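Local coordinates for putative exported protein (Bacteroides fragilis, PDB 3FZX) that is of unknown function but binds calcium and has a YmcC-like fold related to the LolA/LolB lipoprotein carriers, so it may bind lipid, at residues A91-D104 / G127-A141. Sequence-based numbering, arbitrary orientation. Where two conformers were deposited one is given.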
loop_
_atom_site.group_PDB
_atom_site.type_symbol
_atom_site.label_atom_id
_atom_site.label_comp_id
_atom_site.label_asym_id
_atom_site.label_seq_id
_atom_site.Cartn_x
_atom_site.Cartn_y
_atom_site.Cartn_z
ATOM N N ALA A 91 4.437 15.310 -11.070
ATOM C CA ALA A 91 3.836 14.012 -11.309
ATOM C C ALA A 91 3.029 14.010 -12.604
ATOM O O ALA A 91 3.245 13.173 -13.501
ATOM C CB ALA A 91 2.970 13.639 -10.135
ATOM N N LEU A 92 2.115 14.974 -12.713
ATOM C CA LEU A 92 1.230 15.060 -13.868
ATOM C C LEU A 92 2.031 15.119 -15.156
ATOM O O LEU A 92 1.729 14.411 -16.116
ATOM C CB LEU A 92 0.308 16.286 -13.759
ATOM C CG LEU A 92 -0.714 16.195 -12.630
ATOM C CD1 LEU A 92 -1.412 17.554 -12.408
ATOM C CD2 LEU A 92 -1.688 15.030 -12.965
ATOM N N ASN A 93 3.073 15.938 -15.139
ATOM C CA ASN A 93 3.910 16.174 -16.311
ATOM C C ASN A 93 4.830 15.034 -16.718
ATOM O O ASN A 93 5.359 15.073 -17.806
ATOM C CB ASN A 93 4.718 17.468 -16.130
ATOM C CG ASN A 93 3.829 18.723 -16.163
ATOM O OD1 ASN A 93 2.650 18.636 -16.453
ATOM N ND2 ASN A 93 4.398 19.879 -15.862
HETATM N N MSE A 94 5.028 14.019 -15.890
HETATM C CA MSE A 94 5.879 12.909 -16.312
HETATM C C MSE A 94 5.080 11.662 -16.667
HETATM O O MSE A 94 5.665 10.666 -17.100
HETATM C CB MSE A 94 7.018 12.640 -15.314
HETATM C CG MSE A 94 6.665 12.490 -13.848
HETATM SE SE MSE A 94 5.908 10.759 -13.434
HETATM C CE MSE A 94 7.573 9.623 -13.413
HETATM N N MSE A 95 3.750 11.724 -16.541
HETATM C CA MSE A 95 2.908 10.534 -16.739
HETATM C C MSE A 95 2.650 10.177 -18.189
HETATM O O MSE A 95 2.435 11.043 -19.029
HETATM C CB MSE A 95 1.546 10.702 -16.090
HETATM C CG MSE A 95 1.435 10.305 -14.618
HETATM SE SE MSE A 95 -0.280 11.066 -14.000
HETATM C CE MSE A 95 0.191 10.978 -12.094
ATOM N N ASN A 96 2.659 8.877 -18.446
ATOM C CA ASN A 96 2.181 8.305 -19.690
ATOM C C ASN A 96 1.687 6.877 -19.374
ATOM O O ASN A 96 1.732 6.425 -18.212
ATOM C CB ASN A 96 3.245 8.375 -20.798
ATOM C CG ASN A 96 4.567 7.742 -20.395
ATOM O OD1 ASN A 96 4.608 6.604 -19.919
ATOM N ND2 ASN A 96 5.663 8.480 -20.596
ATOM N N ALA A 97 1.177 6.190 -20.387
ATOM C CA ALA A 97 0.612 4.854 -20.216
ATOM C C ALA A 97 1.575 3.842 -19.593
ATOM O O ALA A 97 1.123 2.886 -18.990
ATOM C CB ALA A 97 0.108 4.333 -21.552
ATOM N N ASP A 98 2.888 4.025 -19.751
ATOM C CA ASP A 98 3.865 3.109 -19.167
ATOM C C ASP A 98 4.349 3.515 -17.764
ATOM O O ASP A 98 5.253 2.870 -17.225
ATOM C CB ASP A 98 5.066 2.924 -20.119
ATOM C CG ASP A 98 4.694 2.176 -21.409
ATOM O OD1 ASP A 98 3.536 1.745 -21.583
ATOM O OD2 ASP A 98 5.573 2.022 -22.270
ATOM N N VAL A 99 3.771 4.569 -17.180
ATOM C CA VAL A 99 4.139 4.981 -15.831
ATOM C C VAL A 99 3.273 4.253 -14.817
ATOM O O VAL A 99 2.072 4.148 -14.967
ATOM C CB VAL A 99 4.027 6.518 -15.618
ATOM C CG1 VAL A 99 4.000 6.865 -14.139
ATOM C CG2 VAL A 99 5.188 7.236 -16.315
ATOM N N TYR A 100 3.908 3.750 -13.779
ATOM C CA TYR A 100 3.244 3.079 -12.682
ATOM C C TYR A 100 3.627 3.783 -11.423
ATOM O O TYR A 100 4.595 4.529 -11.384
ATOM C CB TYR A 100 3.692 1.614 -12.618
ATOM C CG TYR A 100 3.199 0.895 -13.841
ATOM C CD1 TYR A 100 1.877 0.425 -13.913
ATOM C CD2 TYR A 100 4.004 0.762 -14.961
ATOM C CE1 TYR A 100 1.389 -0.208 -15.055
ATOM C CE2 TYR A 100 3.522 0.120 -16.115
ATOM C CZ TYR A 100 2.221 -0.353 -16.148
ATOM O OH TYR A 100 1.754 -0.964 -17.274
HETATM N N MSE A 101 2.858 3.541 -10.386
HETATM C CA MSE A 101 3.083 4.198 -9.122
HETATM C C MSE A 101 2.744 3.274 -7.959
HETATM O O MSE A 101 1.932 2.366 -8.097
HETATM C CB MSE A 101 2.313 5.504 -9.069
HETATM C CG MSE A 101 0.868 5.369 -9.347
HETATM SE SE MSE A 101 0.038 7.124 -9.473
HETATM C CE MSE A 101 0.113 7.419 -11.421
HETATM N N MSE A 102 3.460 3.468 -6.856
HETATM C CA MSE A 102 3.256 2.699 -5.636
HETATM C C MSE A 102 3.458 3.656 -4.464
HETATM O O MSE A 102 4.390 4.459 -4.464
HETATM C CB MSE A 102 4.263 1.555 -5.527
HETATM C CG MSE A 102 4.255 0.531 -6.671
HETATM SE SE MSE A 102 3.009 -0.970 -6.478
HETATM C CE MSE A 102 1.274 -0.064 -6.671
ATOM N N GLY A 103 2.588 3.555 -3.474
ATOM C CA GLY A 103 2.682 4.343 -2.275
ATOM C C GLY A 103 2.094 3.606 -1.101
ATOM O O GLY A 103 1.511 2.553 -1.251
ATOM N N ASP A 104 2.255 4.181 0.077
ATOM C CA ASP A 104 1.576 3.706 1.270
ATOM C C ASP A 104 0.087 3.966 1.158
ATOM O O ASP A 104 -0.349 4.821 0.369
ATOM C CB ASP A 104 2.068 4.497 2.481
ATOM C CG ASP A 104 3.549 4.333 2.702
ATOM O OD1 ASP A 104 3.908 3.281 3.295
ATOM O OD2 ASP A 104 4.323 5.224 2.235
ATOM N N GLY A 127 3.775 9.515 4.294
ATOM C CA GLY A 127 3.712 8.548 3.212
ATOM C C GLY A 127 4.572 8.959 2.056
ATOM O O GLY A 127 4.838 10.148 1.888
ATOM N N THR A 128 5.005 7.962 1.275
ATOM C CA THR A 128 5.855 8.191 0.110
ATOM C C THR A 128 5.260 7.513 -1.127
ATOM O O THR A 128 4.915 6.331 -1.105
ATOM C CB THR A 128 7.273 7.693 0.366
ATOM O OG1 THR A 128 7.774 8.382 1.508
ATOM C CG2 THR A 128 8.189 7.946 -0.833
ATOM N N LEU A 129 5.096 8.303 -2.177
ATOM C CA LEU A 129 4.636 7.825 -3.466
ATOM C C LEU A 129 5.813 7.875 -4.424
ATOM O O LEU A 129 6.488 8.898 -4.519
ATOM C CB LEU A 129 3.499 8.720 -3.987
ATOM C CG LEU A 129 2.891 8.360 -5.335
ATOM C CD1 LEU A 129 2.135 7.029 -5.309
ATOM C CD2 LEU A 129 2.013 9.520 -5.774
ATOM N N ARG A 130 6.050 6.772 -5.134
ATOM C CA ARG A 130 7.078 6.710 -6.171
ATOM C C ARG A 130 6.421 6.396 -7.512
ATOM O O ARG A 130 5.557 5.521 -7.587
ATOM C CB ARG A 130 8.137 5.663 -5.806
ATOM C CG ARG A 130 9.044 6.148 -4.625
ATOM C CD ARG A 130 9.875 5.056 -4.083
ATOM N NE ARG A 130 10.896 5.534 -3.154
ATOM C CZ ARG A 130 11.758 4.767 -2.498
ATOM N NH1 ARG A 130 11.724 3.441 -2.614
ATOM N NH2 ARG A 130 12.665 5.328 -1.706
ATOM N N LEU A 131 6.819 7.129 -8.558
ATOM C CA LEU A 131 6.329 6.896 -9.911
ATOM C C LEU A 131 7.514 6.536 -10.800
ATOM O O LEU A 131 8.632 7.005 -10.596
ATOM C CB LEU A 131 5.593 8.125 -10.462
ATOM C CG LEU A 131 4.463 8.662 -9.575
ATOM C CD1 LEU A 131 4.968 9.671 -8.566
ATOM C CD2 LEU A 131 3.356 9.272 -10.415
ATOM N N TYR A 132 7.287 5.664 -11.761
ATOM C CA TYR A 132 8.365 5.247 -12.665
ATOM C C TYR A 132 7.791 4.727 -13.946
ATOM O O TYR A 132 6.752 4.098 -13.938
ATOM C CB TYR A 132 9.238 4.146 -12.057
ATOM C CG TYR A 132 8.569 3.357 -10.971
ATOM C CD1 TYR A 132 7.788 2.224 -11.239
ATOM C CD2 TYR A 132 8.735 3.758 -9.646
ATOM C CE1 TYR A 132 7.179 1.539 -10.187
ATOM C CE2 TYR A 132 8.146 3.100 -8.607
ATOM C CZ TYR A 132 7.374 2.009 -8.858
ATOM O OH TYR A 132 6.852 1.450 -7.732
ATOM N N GLN A 133 8.481 5.001 -15.044
ATOM C CA GLN A 133 8.118 4.473 -16.351
ATOM C C GLN A 133 8.832 3.146 -16.628
ATOM O O GLN A 133 10.060 3.080 -16.625
ATOM C CB GLN A 133 8.485 5.468 -17.454
ATOM C CG GLN A 133 7.991 5.041 -18.838
ATOM C CD GLN A 133 8.252 6.090 -19.896
ATOM O OE1 GLN A 133 8.471 7.266 -19.586
ATOM N NE2 GLN A 133 8.237 5.670 -21.159
ATOM N N LYS A 134 8.041 2.116 -16.907
ATOM C CA LYS A 134 8.542 0.824 -17.332
ATOM C C LYS A 134 9.146 1.012 -18.721
ATOM O O LYS A 134 8.491 1.554 -19.601
ATOM C CB LYS A 134 7.403 -0.206 -17.386
ATOM C CG LYS A 134 7.902 -1.642 -17.482
ATOM C CD LYS A 134 6.822 -2.612 -17.938
ATOM C CE LYS A 134 7.410 -4.013 -18.139
ATOM N NZ LYS A 134 6.572 -4.814 -19.076
ATOM N N GLY A 135 10.393 0.588 -18.892
ATOM C CA GLY A 135 11.121 0.770 -20.150
ATOM C C GLY A 135 11.918 2.068 -20.259
ATOM O O GLY A 135 12.612 2.284 -21.255
ATOM N N ASN A 136 11.839 2.929 -19.240
ATOM C CA ASN A 136 12.530 4.225 -19.257
ATOM C C ASN A 136 12.738 4.740 -17.829
ATOM O O ASN A 136 12.128 5.733 -17.398
ATOM C CB ASN A 136 11.729 5.207 -20.107
ATOM C CG ASN A 136 12.328 6.594 -20.134
ATOM O OD1 ASN A 136 13.504 6.791 -19.853
ATOM N ND2 ASN A 136 11.495 7.574 -20.449
ATOM N N LYS A 137 13.631 4.041 -17.127
ATOM C CA LYS A 137 13.959 4.286 -15.713
ATOM C C LYS A 137 14.293 5.726 -15.369
ATOM O O LYS A 137 14.054 6.155 -14.250
ATOM C CB LYS A 137 15.148 3.437 -15.293
ATOM C CG LYS A 137 14.892 1.948 -15.261
ATOM C CD LYS A 137 16.204 1.192 -15.245
ATOM C CE LYS A 137 16.889 1.255 -13.889
ATOM N NZ LYS A 137 16.700 -0.015 -13.156
ATOM N N ASN A 138 14.874 6.466 -16.307
ATOM C CA ASN A 138 15.221 7.862 -16.064
ATOM C C ASN A 138 14.003 8.691 -15.796
ATOM O O ASN A 138 14.111 9.712 -15.140
ATOM C CB ASN A 138 15.956 8.487 -17.253
ATOM C CG ASN A 138 17.380 8.018 -17.372
ATOM O OD1 ASN A 138 17.940 7.435 -16.442
ATOM N ND2 ASN A 138 17.989 8.295 -18.512
ATOM N N ASN A 139 12.858 8.281 -16.336
ATOM C CA ASN A 139 11.620 8.973 -16.046
ATOM C C ASN A 139 10.989 8.377 -14.785
ATOM O O ASN A 139 10.122 7.523 -14.865
ATOM C CB ASN A 139 10.649 8.922 -17.230
ATOM C CG ASN A 139 9.369 9.645 -16.949
ATOM O OD1 ASN A 139 9.342 10.561 -16.136
ATOM N ND2 ASN A 139 8.278 9.211 -17.585
ATOM N N ARG A 140 11.454 8.839 -13.630
ATOM C CA ARG A 140 10.863 8.471 -12.350
ATOM C C ARG A 140 10.813 9.647 -11.378
ATOM O O ARG A 140 11.480 10.662 -11.581
ATOM C CB ARG A 140 11.639 7.322 -11.726
ATOM C CG ARG A 140 13.051 7.607 -11.368
ATOM C CD ARG A 140 13.726 6.323 -10.947
ATOM N NE ARG A 140 15.044 6.565 -10.368
ATOM C CZ ARG A 140 16.142 6.877 -11.068
ATOM N NH1 ARG A 140 16.121 7.043 -12.386
ATOM N NH2 ARG A 140 17.269 7.065 -10.434
ATOM N N ALA A 141 10.055 9.478 -10.301
ATOM C CA ALA A 141 9.874 10.532 -9.320
ATOM C C ALA A 141 9.517 9.934 -7.970
ATOM O O ALA A 141 8.971 8.840 -7.909
ATOM C CB ALA A 141 8.749 11.471 -9.795
#
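Selenomethionine Met-94 lies across Asn-139 and Leu-131. Its CG sits between backbone N and carbonyl carbon (chi1 51°), and the chain bends twice more, bringing CE to 3.6 Å from CA of Arg-140 and against CB of Leu-131. Its carbonyl O accepts a nearly straight bond, in the carbonyl plane, from Asn-139 ND2 at 3.0 Å. The same ND2 also donates to Gln-133 OE1 at 2.8 Å, both acceptors lying in the Asn-139 amide plane, which fixes that amide's rotation. Met-95 CE reaches CD2 of Leu-131. Asn-96 adds a weak bond from ND2 to Gln-133 OE1, their amide planes 83° apart, while its OD1 closes an Asx turn onto Asp-98 N. From Asp-98 the chain pairs antiparallel with 127-134, as neighbouring strands of the barrel: Lys-134 N donates to Asp-98 O, and two-way backbone bonds join Tyr-100 with Tyr-132 and Met-102 with Arg-130. Val-99, Met-101, Leu-129 and Leu-131 share one face, which helix 89-94 covers at Leu-131; there Met-101 runs beside Leu-131, CE 3.9 Å from its CD2. On the other face Tyr-100 O lies 3.9 Å above the Tyr-132 ring plane; Tyr-132 OH bonds to Glu-49 of the second subunit, while Arg-130 bridges Glu-142 and that same Glu-49. Asp-104 ends the run, OD2 taking Thr-128 N at 3.0 Å. The ladder thus has a largely apolar face, with Gln-133 at one end, and a mixed one whose Arg-130 and Tyr-132 bond to the second subunit, with a side-chain amide network tying Met-94 and Asn-96 to the 127-141 hairpin.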